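Local atomic coordinates of inosine-uridine preferring nucleoside hydrolase family protein (Bacillus anthracis, PDB entry 2C40), a protein that belongs to the inosine-uridine preferring nucleoside hydrolase family and holds a calcium ion and alpha-D-ribofuranose in a pocket beside its largely parallel beta-sheet. Residues 227-231 with 243-248; 46-50 with 83-87; 198-202 with 290-296; 125-129 with 173-177; 18-23 with 51-56. The contacts are given in a common frame with arbitrary orientation. Numbering follows the deposited sequence.

Interaction 1: residues 227-231 with 243-248; sequences CYAIV and YYLWDV. With CA (calcium ion), chain C; RIB (alpha-D-ribofuranose), chain D.
This is a buried apolar contact between the end of helix 219-229 and the turn that leads into helix 246-255, directly behind the calcium site. No hydrogen bond crosses it, and the closest CA atoms, those of Val231 and Tyr243, are 8.5 Å apart, so the gap is spanned by side chains, above all the two tyrosine rings. Tyr228 (chi1 m) sends its ring across: its CE2 lies 3.8 Å from CE1 of Tyr243, the two rings meeting obliquely with centroids 5.9 Å apart and planes at 73°. Its OH, with no polar partner in the model, ends among aliphatic groups, 3.0 Å from Leu245 CD2 and 3.4 Å from Val248 CG2. Val231 (phi/psi -135/59) points at Tyr243, its CG1 3.3 Å from CE2 of that ring. Leu245 centres an inverse gamma turn and is the N-cap residue of helix 246-255. This turn sets up a metal ligand of the nucleoside hydrolase pocket: on the helix's first turn sits Asp247 (chi1 m). Its OD2 binds calcium at 2.5 Å, beside Asp9, Asp14 and Thr125, while its OD1 is 2.6 Å from O3 of the ribofuranose. Leu245 and Val248 also pack on Phe299 of helix 296-308.

Interaction 2: residues 46-50 with 83-87; sequences SASRK and YVDAL
Lys50 reaches from helix 41-55 to the C-terminal end of helix 80-85 in a nearly straight chain, chi1 m followed by three t angles. This extension brings NZ 2.9 Å from Asp85 OD1, a salt bridge, and 3.1 Å from Asp85 O, a second hydrogen bond, so one ammonium group serves both the side chain and the backbone of the same residue. Asn91 OD1 is a further partner of NZ. Asp85 adopts chi1 t, which carries its carboxylate to helix 41-55: OD1 also rests 3.1 Å from Ser46 CB. The backbones can come this close because Ala47 faces the contact with only a methyl; its CA is 4.5 Å from that of Asp85, the two CB atoms are 4.1 Å apart, and its CB lies 4.4 Å from CG1 of Val84 (chi1 t). Ser46 OG, in the m rotamer, turns to Glu42 O of its own helix. Beyond this, Tyr83, Ala86 and Leu87 pack on Ala229 of the second subunit. The arrangement is a close helix-helix contact through a small residue, with lysine binding a carbonyl at a helix C-terminus, beside the dimer interface.

Interaction 3: residues 198-202 with 290-296; sequences STNQV and VVYDVNH
Hydrogen bonds hold the loop 198-202 against the end of strand 286-292 and the turn after it. Ser198 OG donates to Val291 O at 2.7 Å, a short hydroxyl being enough where the CA atoms of Ser198 and Tyr292 are 4.7 Å apart; Thr195 OG1 also bonds this hydroxyl. A weak bond runs from His296 ND1 to Gln201 O (3.5 Å). Between them one water joins backbones, donating to Ser198 O (2.7 Å) and accepting from Gln201 N (3.2 Å) and Val294 N (3.1 Å). The loop's type I turn, Thr199 to Val202, is closed by Val202 N to Thr199 O at 2.9 Å. The loop follows strand 191-194, parallel neighbour of 286-292, so the C-terminal ends of adjacent strands are joined here. Asp293, with left-handed backbone angles (54/58), turns the chain out of the strand, and Asn295 N-caps helix 296-308 through OD1 to Arg298 N. The apolar contact proper is Val202 CG1 to Val294 CG1 at 3.5 Å; Val294 CG2 packs 3.3 Å from Ser198 O.

Interaction 4: residues 125-129 with 173-177; sequences TGPLT and NSFWD. With CA (calcium ion), chain C; RIB (alpha-D-ribofuranose), chain D.
A single backbone oxygen, Thr125 O, serves both the metal and the protein: it binds calcium at 2.5 Å and accepts a hydrogen bond from Asn173 ND2 at 3.1 Å. The amide of Asn173 (chi1 m) suits this crowded spot because ND2 shares its two protons among Thr125 O, ribofuranose O3 (3.2 Å) and its strongest partner, Met151 O, while OD1 is 2.6 Å from water 1, a calcium ligand. The chain 125-129 passes the last turn of helix 172-176 closely, with Pro127 CA 4.3 Å from Asn173 CA. Gly126 lies extended (-115/-164); a CB there would clash with Pro127 CD. The compact Pro127 ring has CB 3.4 Å from Trp176 CE3 and CA 3.5 Å from Asn173 O in a CA-H...O contact. Water 3 links Leu128 N (2.8 Å), Asn173 O (2.8 Å) and Asp177 O (3.0 Å), just where Leu128 and Asp177 N-cap helices 129-137 and 178-186. The whole forms a pocket wall beyond strand 120-124, joining the calcium and ribofuranose sites of a nucleoside hydrolase fold.

Interaction 5: residues 18-23 with 51-56; sequences LFLLLQ and IIDRFG
Two helices lie side by side here, running in roughly the same direction, and close on each other through interlocking apolar side chains. The CA atoms of Phe19 and Ile51 are 6.2 Å apart, and those of Leu22 and Gly56 5.5 Å, the approach tightening where Gly56 follows the end of helix 41-55. Ile51 is the central bump: its CG2 sits among Leu18 CD2 (4.0 Å), Phe19 CB (3.8 Å) and Leu22 CD1 (4.0 Å). Leu22 (chi1 m) fills the hollow in return, with CD1 4.2 Å from Ile52 CG1 and CD2 4.0 Å from Gly56 CA, where the bare backbone makes a shallow recess. On one flank the aromatic rings form a T-shaped (edge-to-face) pair: Phe19 (chi1 t) turns its edge to the face of Phe55 (chi1 m), centroids 4.7 Å apart, planes at 68°. Phe223 of helix 219-229 meets both rings. Gln23 folds back so that NE2 donates to Phe19 O (2.9 Å) and to Phe55 O (3.0 Å), bridging the last turns of both helices. Leu18 and Leu22 also rest on Leu29 of strand 27-34, so this is the helix layer on one face of a Rossmann-like beta-alpha-beta arrangement.

Overall arrangement
Interactions 1 and 4 approach the calcium ion and ribofuranose from two sides: their centres are 18 Å apart, yet Asp247 and Thr125 share the metal and water 1 belongs to both. The other contacts lie farther out, the side chains of Val84, Ser198 and Leu18 each about 11 Å from the nearer bound group. Interaction 3 touches interaction 1 through Thr199, whose CG2 is 3.3 Å from Tyr244 CB. Interactions 2 and 5, with centres 12 Å apart, both use helix 41-55, and Ser48 CA lies 3.6 Å from Leu18 CD2. Interaction 2 reaches interaction 1 through Ile230 CD1, 3.4 Å from Tyr83 CB, and interaction 5 through Leu20 CD1, 3.8 Å from Val248 CG1.

Interaction 1: residues 227-231 with 243-248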
# COMPACT_ATOMS: atom_id res chain seq x y z
N CYS A 227 -7.43 -4.24 1.96
CA CYS A 227 -6.32 -5.04 2.39
C CYS A 227 -5.50 -5.61 1.20
O CYS A 227 -4.29 -5.45 1.18
CB CYS A 227 -6.81 -6.12 3.31
SG CYS A 227 -7.22 -5.46 4.95
N TYR A 228 -6.16 -6.17 0.17
CA TYR A 228 -5.43 -6.78 -0.94
C TYR A 228 -4.88 -5.83 -2.01
O TYR A 228 -4.06 -6.23 -2.82
CB TYR A 228 -6.27 -7.92 -1.53
CG TYR A 228 -6.22 -9.12 -0.60
CD1 TYR A 228 -7.36 -9.60 0.04
CD2 TYR A 228 -4.98 -9.72 -0.30
CE1 TYR A 228 -7.28 -10.67 0.89
CE2 TYR A 228 -4.89 -10.74 0.55
CZ TYR A 228 -6.04 -11.23 1.18
OH TYR A 228 -5.92 -12.30 2.03
N ALA A 229 -5.30 -4.57 -1.98
CA ALA A 229 -4.77 -3.51 -2.82
C ALA A 229 -3.30 -3.24 -2.52
O ALA A 229 -2.53 -2.80 -3.36
CB ALA A 229 -5.57 -2.25 -2.55
N ILE A 230 -2.97 -3.43 -1.26
CA ILE A 230 -1.61 -3.33 -0.68
C ILE A 230 -0.63 -4.37 -1.25
O ILE A 230 0.57 -4.25 -1.18
CB ILE A 230 -1.79 -3.49 0.88
CG1 ILE A 230 -2.42 -2.18 1.45
CG2 ILE A 230 -0.53 -3.90 1.54
CD1 ILE A 230 -2.86 -2.16 2.99
N VAL A 231 -1.16 -5.42 -1.83
CA VAL A 231 -0.38 -6.48 -2.38
C VAL A 231 -1.00 -6.81 -3.78
O VAL A 231 -1.44 -7.93 -4.03
CB VAL A 231 -0.38 -7.59 -1.30
CG1 VAL A 231 -1.52 -8.57 -1.44
CG2 VAL A 231 0.97 -8.25 -1.18
N TYR A 243 -1.09 -14.59 -6.66
CA TYR A 243 -0.82 -14.52 -5.22
C TYR A 243 -1.68 -15.54 -4.46
O TYR A 243 -2.83 -15.75 -4.76
CB TYR A 243 -1.10 -13.07 -4.78
CG TYR A 243 -1.09 -12.74 -3.32
CD1 TYR A 243 -2.13 -13.16 -2.47
CD2 TYR A 243 -0.11 -11.90 -2.80
CE1 TYR A 243 -2.14 -12.82 -1.12
CE2 TYR A 243 -0.09 -11.56 -1.44
CZ TYR A 243 -1.11 -12.00 -0.61
OH TYR A 243 -1.09 -11.61 0.71
N TYR A 244 -1.10 -16.14 -3.45
CA TYR A 244 -1.74 -17.22 -2.75
C TYR A 244 -1.98 -16.78 -1.30
O TYR A 244 -1.13 -16.19 -0.67
CB TYR A 244 -0.87 -18.47 -2.82
CG TYR A 244 -0.62 -18.98 -4.23
CD1 TYR A 244 0.47 -18.50 -4.98
CD2 TYR A 244 -1.48 -19.89 -4.83
CE1 TYR A 244 0.70 -18.95 -6.26
CE2 TYR A 244 -1.28 -20.35 -6.10
CZ TYR A 244 -0.19 -19.88 -6.82
OH TYR A 244 0.05 -20.34 -8.08
N LEU A 245 -3.16 -17.11 -0.80
CA LEU A 245 -3.70 -16.68 0.49
C LEU A 245 -3.40 -17.75 1.53
O LEU A 245 -4.28 -18.42 2.03
CB LEU A 245 -5.22 -16.51 0.36
CG LEU A 245 -5.64 -15.58 -0.77
CD1 LEU A 245 -6.96 -15.94 -1.32
CD2 LEU A 245 -5.65 -14.20 -0.24
N TRP A 246 -2.12 -17.93 1.81
CA TRP A 246 -1.68 -19.03 2.64
C TRP A 246 -2.24 -19.03 4.03
O TRP A 246 -2.73 -20.04 4.50
CB TRP A 246 -0.18 -19.00 2.79
CG TRP A 246 0.48 -19.40 1.59
CD1 TRP A 246 0.58 -20.65 1.11
CD2 TRP A 246 1.17 -18.55 0.69
NE1 TRP A 246 1.28 -20.64 -0.07
CE2 TRP A 246 1.66 -19.36 -0.35
CE3 TRP A 246 1.37 -17.17 0.64
CZ2 TRP A 246 2.40 -18.85 -1.43
CZ3 TRP A 246 2.10 -16.66 -0.44
CH2 TRP A 246 2.60 -17.50 -1.45
N ASP A 247 -2.18 -17.87 4.68
CA ASP A 247 -2.68 -17.73 6.04
C ASP A 247 -4.23 -17.81 6.13
O ASP A 247 -4.77 -18.40 7.06
CB ASP A 247 -2.17 -16.43 6.63
CG ASP A 247 -0.64 -16.37 6.64
OD1 ASP A 247 0.01 -17.44 6.47
OD2 ASP A 247 -0.10 -15.27 6.87
N VAL A 248 -4.91 -17.22 5.14
CA VAL A 248 -6.35 -17.18 5.09
C VAL A 248 -6.87 -18.62 4.93
O VAL A 248 -7.89 -18.97 5.53
CB VAL A 248 -6.87 -16.25 3.97
CG1 VAL A 248 -8.35 -16.34 3.84
CG2 VAL A 248 -6.52 -14.80 4.25
CA CA C . 1.91 -14.65 8.16
O5 RIB D . 5.94 -18.04 3.80
C5 RIB D . 4.59 -17.53 3.72
C4 RIB D . 4.38 -16.55 4.88
O4 RIB D . 5.25 -15.43 4.64
C3 RIB D . 2.96 -16.01 5.15
O3 RIB D . 2.47 -16.59 6.40
C2 RIB D . 3.07 -14.42 5.08
O2 RIB D . 2.49 -13.50 6.11
C1 RIB D . 4.60 -14.17 4.94
O HOH W 1 4.35 -15.01 7.99

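Interaction 2: residues 46-50 with 83-87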
# COMPACT_ATOMS: atom_id res chain seq x y z
N SER A 46 -1.81 -2.58 16.79
CA SER A 46 -2.94 -1.64 16.63
C SER A 46 -3.96 -2.19 15.67
O SER A 46 -5.13 -2.18 15.98
CB SER A 46 -2.57 -0.27 16.07
OG SER A 46 -1.41 0.24 16.65
N ALA A 47 -3.51 -2.63 14.49
CA ALA A 47 -4.44 -3.13 13.46
C ALA A 47 -5.32 -4.28 13.97
O ALA A 47 -6.55 -4.29 13.72
CB ALA A 47 -3.67 -3.54 12.16
N SER A 48 -4.70 -5.23 14.68
CA SER A 48 -5.45 -6.35 15.35
C SER A 48 -6.50 -5.85 16.35
O SER A 48 -7.64 -6.30 16.34
CB SER A 48 -4.51 -7.28 16.13
OG SER A 48 -3.49 -7.74 15.28
N ARG A 49 -6.11 -4.90 17.20
CA ARG A 49 -7.04 -4.34 18.16
C ARG A 49 -8.21 -3.61 17.52
O ARG A 49 -9.34 -3.76 17.96
CB ARG A 49 -6.30 -3.43 19.15
CG ARG A 49 -5.35 -4.25 20.08
CD ARG A 49 -4.29 -3.36 20.68
NE ARG A 49 -4.89 -2.41 21.60
CZ ARG A 49 -4.35 -1.25 21.99
NH1 ARG A 49 -3.21 -0.82 21.49
NH2 ARG A 49 -5.00 -0.50 22.89
N LYS A 50 -7.93 -2.83 16.48
CA LYS A 50 -8.98 -2.09 15.74
C LYS A 50 -9.89 -3.05 14.94
O LYS A 50 -11.07 -2.79 14.72
CB LYS A 50 -8.34 -1.08 14.77
CG LYS A 50 -7.44 -0.02 15.41
CD LYS A 50 -6.95 0.99 14.41
CE LYS A 50 -5.84 1.82 14.99
NZ LYS A 50 -5.30 2.74 13.97
N TYR A 83 0.07 0.11 6.70
CA TYR A 83 -0.95 0.49 5.77
C TYR A 83 -2.28 0.02 6.23
O TYR A 83 -3.21 0.82 6.23
CB TYR A 83 -0.61 0.01 4.35
CG TYR A 83 0.87 0.22 3.99
CD1 TYR A 83 1.58 -0.75 3.26
CD2 TYR A 83 1.57 1.33 4.45
CE1 TYR A 83 2.93 -0.56 2.95
CE2 TYR A 83 2.93 1.52 4.16
CZ TYR A 83 3.59 0.57 3.42
OH TYR A 83 4.92 0.76 3.12
N VAL A 84 -2.41 -1.23 6.65
CA VAL A 84 -3.70 -1.72 7.11
C VAL A 84 -4.20 -0.91 8.32
O VAL A 84 -5.36 -0.50 8.35
CB VAL A 84 -3.70 -3.22 7.43
CG1 VAL A 84 -5.04 -3.65 7.99
CG2 VAL A 84 -3.36 -4.02 6.17
N ASP A 85 -3.29 -0.63 9.26
CA ASP A 85 -3.57 0.19 10.49
C ASP A 85 -4.03 1.60 10.19
O ASP A 85 -4.81 2.22 10.96
CB ASP A 85 -2.28 0.27 11.31
CG ASP A 85 -2.47 0.92 12.63
OD1 ASP A 85 -3.50 0.60 13.27
OD2 ASP A 85 -1.61 1.74 13.01
N ALA A 86 -3.54 2.13 9.06
CA ALA A 86 -3.93 3.47 8.64
C ALA A 86 -5.20 3.53 7.81
O ALA A 86 -5.60 4.61 7.46
CB ALA A 86 -2.80 4.17 7.91
N LEU A 87 -5.87 2.41 7.55
CA LEU A 87 -7.10 2.42 6.74
C LEU A 87 -8.30 3.08 7.51
O LEU A 87 -8.53 2.79 8.70
CB LEU A 87 -7.44 1.00 6.28
CG LEU A 87 -6.61 0.28 5.22
CD1 LEU A 87 -7.17 -1.09 5.03
CD2 LEU A 87 -6.54 1.02 3.90

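Interaction 3: residues 198-202 with 290-296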
# COMPACT_ATOMS: atom_id res chain seq x y z
N SER A 198 0.09 -26.41 -0.68
CA SER A 198 -1.28 -26.68 -0.23
C SER A 198 -2.27 -25.78 -0.94
O SER A 198 -3.43 -26.11 -1.13
CB SER A 198 -1.37 -26.45 1.30
OG SER A 198 -0.63 -27.45 2.00
N THR A 199 -1.79 -24.61 -1.32
CA THR A 199 -2.62 -23.53 -1.80
C THR A 199 -2.71 -23.48 -3.35
O THR A 199 -3.31 -22.58 -3.88
CB THR A 199 -2.07 -22.23 -1.19
OG1 THR A 199 -3.12 -21.27 -1.05
CG2 THR A 199 -0.89 -21.69 -1.97
N ASN A 200 -2.16 -24.49 -4.04
CA ASN A 200 -2.01 -24.49 -5.48
C ASN A 200 -3.32 -24.19 -6.20
O ASN A 200 -3.33 -23.49 -7.21
CB ASN A 200 -1.54 -25.85 -5.98
CG ASN A 200 -0.06 -26.08 -5.82
OD1 ASN A 200 0.70 -25.15 -5.59
ND2 ASN A 200 0.36 -27.36 -5.95
N GLN A 201 -4.42 -24.74 -5.67
CA GLN A 201 -5.73 -24.67 -6.29
C GLN A 201 -6.52 -23.39 -5.97
O GLN A 201 -7.62 -23.23 -6.48
CB GLN A 201 -6.55 -25.95 -5.98
CG GLN A 201 -6.18 -27.10 -6.86
CD GLN A 201 -6.89 -28.42 -6.53
OE1 GLN A 201 -8.01 -28.43 -6.02
NE2 GLN A 201 -6.22 -29.54 -6.82
N VAL A 202 -5.96 -22.50 -5.15
CA VAL A 202 -6.63 -21.27 -4.78
C VAL A 202 -5.73 -20.03 -4.88
O VAL A 202 -5.48 -19.35 -3.89
CB VAL A 202 -7.30 -21.37 -3.34
CG1 VAL A 202 -8.36 -22.46 -3.31
CG2 VAL A 202 -6.24 -21.57 -2.19
N VAL A 290 -0.77 -32.92 6.03
CA VAL A 290 -0.51 -31.92 5.04
C VAL A 290 -1.74 -31.65 4.17
O VAL A 290 -2.29 -32.55 3.54
CB VAL A 290 0.71 -32.34 4.14
CG1 VAL A 290 0.98 -31.28 3.08
CG2 VAL A 290 1.96 -32.52 4.99
N VAL A 291 -2.16 -30.40 4.12
CA VAL A 291 -3.37 -30.05 3.41
C VAL A 291 -3.07 -30.12 1.91
O VAL A 291 -1.98 -29.76 1.46
CB VAL A 291 -3.87 -28.68 3.83
CG1 VAL A 291 -4.99 -28.16 2.90
CG2 VAL A 291 -4.35 -28.76 5.27
N TYR A 292 -4.03 -30.63 1.14
CA TYR A 292 -4.00 -30.53 -0.31
C TYR A 292 -5.41 -30.53 -0.90
O TYR A 292 -6.40 -30.72 -0.18
CB TYR A 292 -3.15 -31.65 -0.90
CG TYR A 292 -3.77 -33.01 -0.80
CD1 TYR A 292 -3.85 -33.66 0.41
CD2 TYR A 292 -4.27 -33.64 -1.93
CE1 TYR A 292 -4.43 -34.95 0.51
CE2 TYR A 292 -4.87 -34.94 -1.85
CZ TYR A 292 -4.94 -35.57 -0.61
OH TYR A 292 -5.49 -36.83 -0.48
N ASP A 293 -5.49 -30.31 -2.20
CA ASP A 293 -6.71 -30.43 -2.96
C ASP A 293 -7.81 -29.59 -2.35
O ASP A 293 -8.88 -30.10 -1.99
CB ASP A 293 -7.14 -31.89 -3.13
CG ASP A 293 -8.24 -32.06 -4.16
OD1 ASP A 293 -8.37 -31.15 -5.01
OD2 ASP A 293 -8.97 -33.08 -4.14
N VAL A 294 -7.52 -28.29 -2.25
CA VAL A 294 -8.46 -27.30 -1.77
C VAL A 294 -9.57 -27.11 -2.82
O VAL A 294 -9.31 -27.03 -4.02
CB VAL A 294 -7.77 -25.98 -1.43
CG1 VAL A 294 -8.75 -24.97 -0.92
CG2 VAL A 294 -6.66 -26.18 -0.39
N ASN A 295 -10.83 -27.07 -2.38
CA ASN A 295 -11.93 -26.78 -3.26
C ASN A 295 -11.96 -25.26 -3.50
O ASN A 295 -12.23 -24.46 -2.58
CB ASN A 295 -13.26 -27.35 -2.72
CG ASN A 295 -14.36 -27.30 -3.75
OD1 ASN A 295 -14.69 -26.23 -4.25
ND2 ASN A 295 -14.95 -28.44 -4.05
N HIS A 296 -11.60 -24.89 -4.73
CA HIS A 296 -11.49 -23.51 -5.16
C HIS A 296 -12.78 -22.76 -4.83
O HIS A 296 -12.78 -21.86 -4.01
CB HIS A 296 -11.21 -23.44 -6.68
CG HIS A 296 -11.29 -22.05 -7.25
ND1 HIS A 296 -10.29 -21.12 -7.07
CD2 HIS A 296 -12.26 -21.43 -7.95
CE1 HIS A 296 -10.65 -19.98 -7.64
NE2 HIS A 296 -11.84 -20.13 -8.17
O HOH W 2 -5.01 -26.78 -3.21

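Interaction 4: residues 125-129 with 173-177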
# COMPACT_ATOMS: atom_id res chain seq x y z
N THR A 125 -0.06 -18.49 12.04
CA THR A 125 0.12 -18.06 10.70
C THR A 125 1.42 -17.25 10.47
O THR A 125 1.68 -16.86 9.34
CB THR A 125 -1.12 -17.32 10.14
OG1 THR A 125 -1.41 -16.11 10.87
CG2 THR A 125 -2.30 -18.23 10.14
N GLY A 126 2.24 -17.09 11.50
CA GLY A 126 3.62 -16.69 11.41
C GLY A 126 4.54 -17.84 11.88
O GLY A 126 4.10 -18.99 11.98
N PRO A 127 5.82 -17.54 12.18
CA PRO A 127 6.77 -18.47 12.79
C PRO A 127 6.28 -19.11 14.09
O PRO A 127 5.34 -18.60 14.69
CB PRO A 127 7.94 -17.54 13.10
CG PRO A 127 7.87 -16.49 12.05
CD PRO A 127 6.42 -16.23 11.96
N LEU A 128 6.96 -20.17 14.55
CA LEU A 128 6.49 -20.93 15.70
C LEU A 128 7.12 -20.55 17.03
O LEU A 128 6.86 -21.20 18.01
CB LEU A 128 6.72 -22.42 15.45
CG LEU A 128 5.72 -23.08 14.51
CD1 LEU A 128 6.27 -24.46 14.16
CD2 LEU A 128 4.34 -23.17 15.15
N THR A 129 7.90 -19.49 17.10
CA THR A 129 8.75 -19.28 18.28
C THR A 129 8.01 -18.96 19.59
O THR A 129 8.45 -19.41 20.65
CB THR A 129 10.05 -18.45 18.02
OG1 THR A 129 10.31 -17.47 19.06
CG2 THR A 129 10.14 -17.91 16.67
N ASN A 173 8.07 -18.97 7.18
CA ASN A 173 7.72 -19.14 8.60
C ASN A 173 8.65 -20.12 9.33
O ASN A 173 8.97 -19.91 10.50
CB ASN A 173 6.23 -19.51 8.78
CG ASN A 173 5.28 -18.34 8.47
OD1 ASN A 173 5.69 -17.17 8.46
ND2 ASN A 173 4.00 -18.64 8.27
N SER A 174 9.08 -21.19 8.64
CA SER A 174 10.07 -22.11 9.17
C SER A 174 11.45 -21.47 9.23
O SER A 174 12.12 -21.53 10.25
CB SER A 174 10.19 -23.39 8.34
OG SER A 174 8.91 -23.89 8.00
N PHE A 175 11.88 -20.89 8.12
CA PHE A 175 13.19 -20.23 8.05
C PHE A 175 13.41 -19.16 9.15
O PHE A 175 14.48 -19.06 9.68
CB PHE A 175 13.36 -19.63 6.66
CG PHE A 175 14.72 -19.02 6.40
CD1 PHE A 175 15.85 -19.82 6.37
CD2 PHE A 175 14.85 -17.66 6.13
CE1 PHE A 175 17.09 -19.30 6.12
CE2 PHE A 175 16.11 -17.08 5.87
CZ PHE A 175 17.23 -17.89 5.85
N TRP A 176 12.38 -18.40 9.51
CA TRP A 176 12.52 -17.32 10.51
C TRP A 176 13.08 -17.82 11.80
O TRP A 176 13.85 -17.11 12.44
CB TRP A 176 11.20 -16.63 10.78
CG TRP A 176 11.25 -15.25 11.49
CD1 TRP A 176 11.44 -14.06 10.91
CD2 TRP A 176 10.98 -14.97 12.89
NE1 TRP A 176 11.39 -13.06 11.81
CE2 TRP A 176 11.08 -13.58 13.04
CE3 TRP A 176 10.65 -15.76 14.01
CZ2 TRP A 176 10.85 -12.93 14.25
CZ3 TRP A 176 10.46 -15.11 15.23
CH2 TRP A 176 10.56 -13.69 15.33
N ASP A 177 12.69 -19.05 12.18
CA ASP A 177 13.20 -19.70 13.38
C ASP A 177 13.07 -21.24 13.26
O ASP A 177 12.06 -21.84 13.70
CB ASP A 177 12.44 -19.18 14.59
CG ASP A 177 13.06 -19.64 15.89
OD1 ASP A 177 13.98 -20.44 15.78
OD2 ASP A 177 12.67 -19.15 16.98
CA CA C . 1.91 -14.65 8.16
O5 RIB D . 5.94 -18.04 3.80
C5 RIB D . 4.59 -17.53 3.72
C4 RIB D . 4.38 -16.55 4.88
O4 RIB D . 5.25 -15.43 4.64
C3 RIB D . 2.96 -16.01 5.15
O3 RIB D . 2.47 -16.59 6.40
C2 RIB D . 3.07 -14.42 5.08
O2 RIB D . 2.49 -13.50 6.11
C1 RIB D . 4.60 -14.17 4.94
O HOH W 3 9.29 -20.89 13.13
O HOH W 1 4.35 -15.01 7.99

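Interaction 5: residues 18-23 with 51-56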
# COMPACT_ATOMS: atom_id res chain seq x y z
N LEU A 18 -7.59 -12.72 10.85
CA LEU A 18 -8.22 -12.27 12.07
C LEU A 18 -9.64 -11.80 11.83
O LEU A 18 -10.59 -12.24 12.49
CB LEU A 18 -7.40 -11.15 12.71
CG LEU A 18 -7.98 -10.56 13.99
CD1 LEU A 18 -8.03 -11.58 15.08
CD2 LEU A 18 -7.18 -9.35 14.41
N PHE A 19 -9.80 -10.91 10.85
CA PHE A 19 -11.13 -10.39 10.51
C PHE A 19 -12.10 -11.52 10.14
O PHE A 19 -13.24 -11.52 10.59
CB PHE A 19 -11.03 -9.31 9.43
CG PHE A 19 -12.28 -9.08 8.70
CD1 PHE A 19 -13.32 -8.38 9.28
CD2 PHE A 19 -12.44 -9.57 7.39
CE1 PHE A 19 -14.50 -8.15 8.56
CE2 PHE A 19 -13.61 -9.35 6.69
CZ PHE A 19 -14.65 -8.65 7.29
N LEU A 20 -11.65 -12.50 9.36
CA LEU A 20 -12.56 -13.59 8.98
C LEU A 20 -12.83 -14.57 10.14
O LEU A 20 -13.95 -15.03 10.28
CB LEU A 20 -12.02 -14.34 7.79
CG LEU A 20 -11.83 -13.53 6.50
CD1 LEU A 20 -10.99 -14.31 5.59
CD2 LEU A 20 -13.14 -13.21 5.86
N LEU A 21 -11.83 -14.90 10.97
CA LEU A 21 -12.06 -15.79 12.12
C LEU A 21 -13.22 -15.27 12.96
O LEU A 21 -14.05 -16.02 13.51
CB LEU A 21 -10.80 -15.90 13.03
CG LEU A 21 -9.60 -16.67 12.44
CD1 LEU A 21 -8.32 -16.19 13.04
CD2 LEU A 21 -9.77 -18.23 12.59
N LEU A 22 -13.25 -13.95 13.05
CA LEU A 22 -14.18 -13.25 13.89
C LEU A 22 -15.66 -13.35 13.38
O LEU A 22 -16.59 -13.12 14.13
CB LEU A 22 -13.71 -11.79 14.04
CG LEU A 22 -12.47 -11.52 14.90
CD1 LEU A 22 -12.00 -10.12 14.71
CD2 LEU A 22 -12.76 -11.80 16.39
N GLN A 23 -15.85 -13.72 12.11
CA GLN A 23 -17.17 -13.90 11.52
C GLN A 23 -17.62 -15.37 11.57
O GLN A 23 -18.79 -15.68 11.35
CB GLN A 23 -17.15 -13.41 10.07
CG GLN A 23 -16.56 -12.02 9.84
CD GLN A 23 -16.88 -11.05 10.95
OE1 GLN A 23 -18.04 -10.77 11.24
NE2 GLN A 23 -15.84 -10.55 11.59
N ILE A 51 -9.33 -4.16 14.50
CA ILE A 51 -10.13 -5.15 13.76
C ILE A 51 -11.11 -5.82 14.71
O ILE A 51 -12.28 -6.03 14.37
CB ILE A 51 -9.25 -6.17 13.02
CG1 ILE A 51 -8.56 -5.48 11.86
CG2 ILE A 51 -10.09 -7.34 12.49
CD1 ILE A 51 -7.40 -6.26 11.21
N ILE A 52 -10.64 -6.14 15.91
CA ILE A 52 -11.47 -6.77 16.93
C ILE A 52 -12.54 -5.76 17.36
O ILE A 52 -13.70 -6.10 17.42
CB ILE A 52 -10.62 -7.24 18.11
CG1 ILE A 52 -9.66 -8.33 17.68
CG2 ILE A 52 -11.51 -7.78 19.24
CD1 ILE A 52 -8.55 -8.56 18.71
N ASP A 53 -12.15 -4.50 17.59
CA ASP A 53 -13.14 -3.47 17.89
C ASP A 53 -14.25 -3.37 16.85
O ASP A 53 -15.43 -3.41 17.19
CB ASP A 53 -12.50 -2.07 17.97
CG ASP A 53 -11.72 -1.84 19.23
OD1 ASP A 53 -11.52 -2.78 20.00
OD2 ASP A 53 -11.26 -0.70 19.45
N ARG A 54 -13.87 -3.19 15.59
CA ARG A 54 -14.86 -2.91 14.56
C ARG A 54 -15.66 -4.16 14.18
O ARG A 54 -16.89 -4.08 14.00
CB ARG A 54 -14.20 -2.34 13.32
CG ARG A 54 -15.18 -1.97 12.21
CD ARG A 54 -15.29 -0.47 12.00
NE ARG A 54 -16.45 -0.12 11.18
CZ ARG A 54 -16.59 1.02 10.49
NH1 ARG A 54 -15.61 1.92 10.46
NH2 ARG A 54 -17.71 1.23 9.78
N PHE A 55 -14.99 -5.30 14.09
CA PHE A 55 -15.56 -6.48 13.48
C PHE A 55 -15.68 -7.68 14.42
O PHE A 55 -16.16 -8.73 14.00
CB PHE A 55 -14.72 -6.87 12.26
CG PHE A 55 -14.67 -5.82 11.19
CD1 PHE A 55 -13.43 -5.37 10.70
CD2 PHE A 55 -15.83 -5.31 10.62
CE1 PHE A 55 -13.37 -4.43 9.70
CE2 PHE A 55 -15.76 -4.36 9.60
CZ PHE A 55 -14.53 -3.92 9.15
N GLY A 56 -15.26 -7.52 15.66
CA GLY A 56 -15.26 -8.63 16.61
C GLY A 56 -16.56 -8.69 17.40
O GLY A 56 -17.42 -7.83 17.21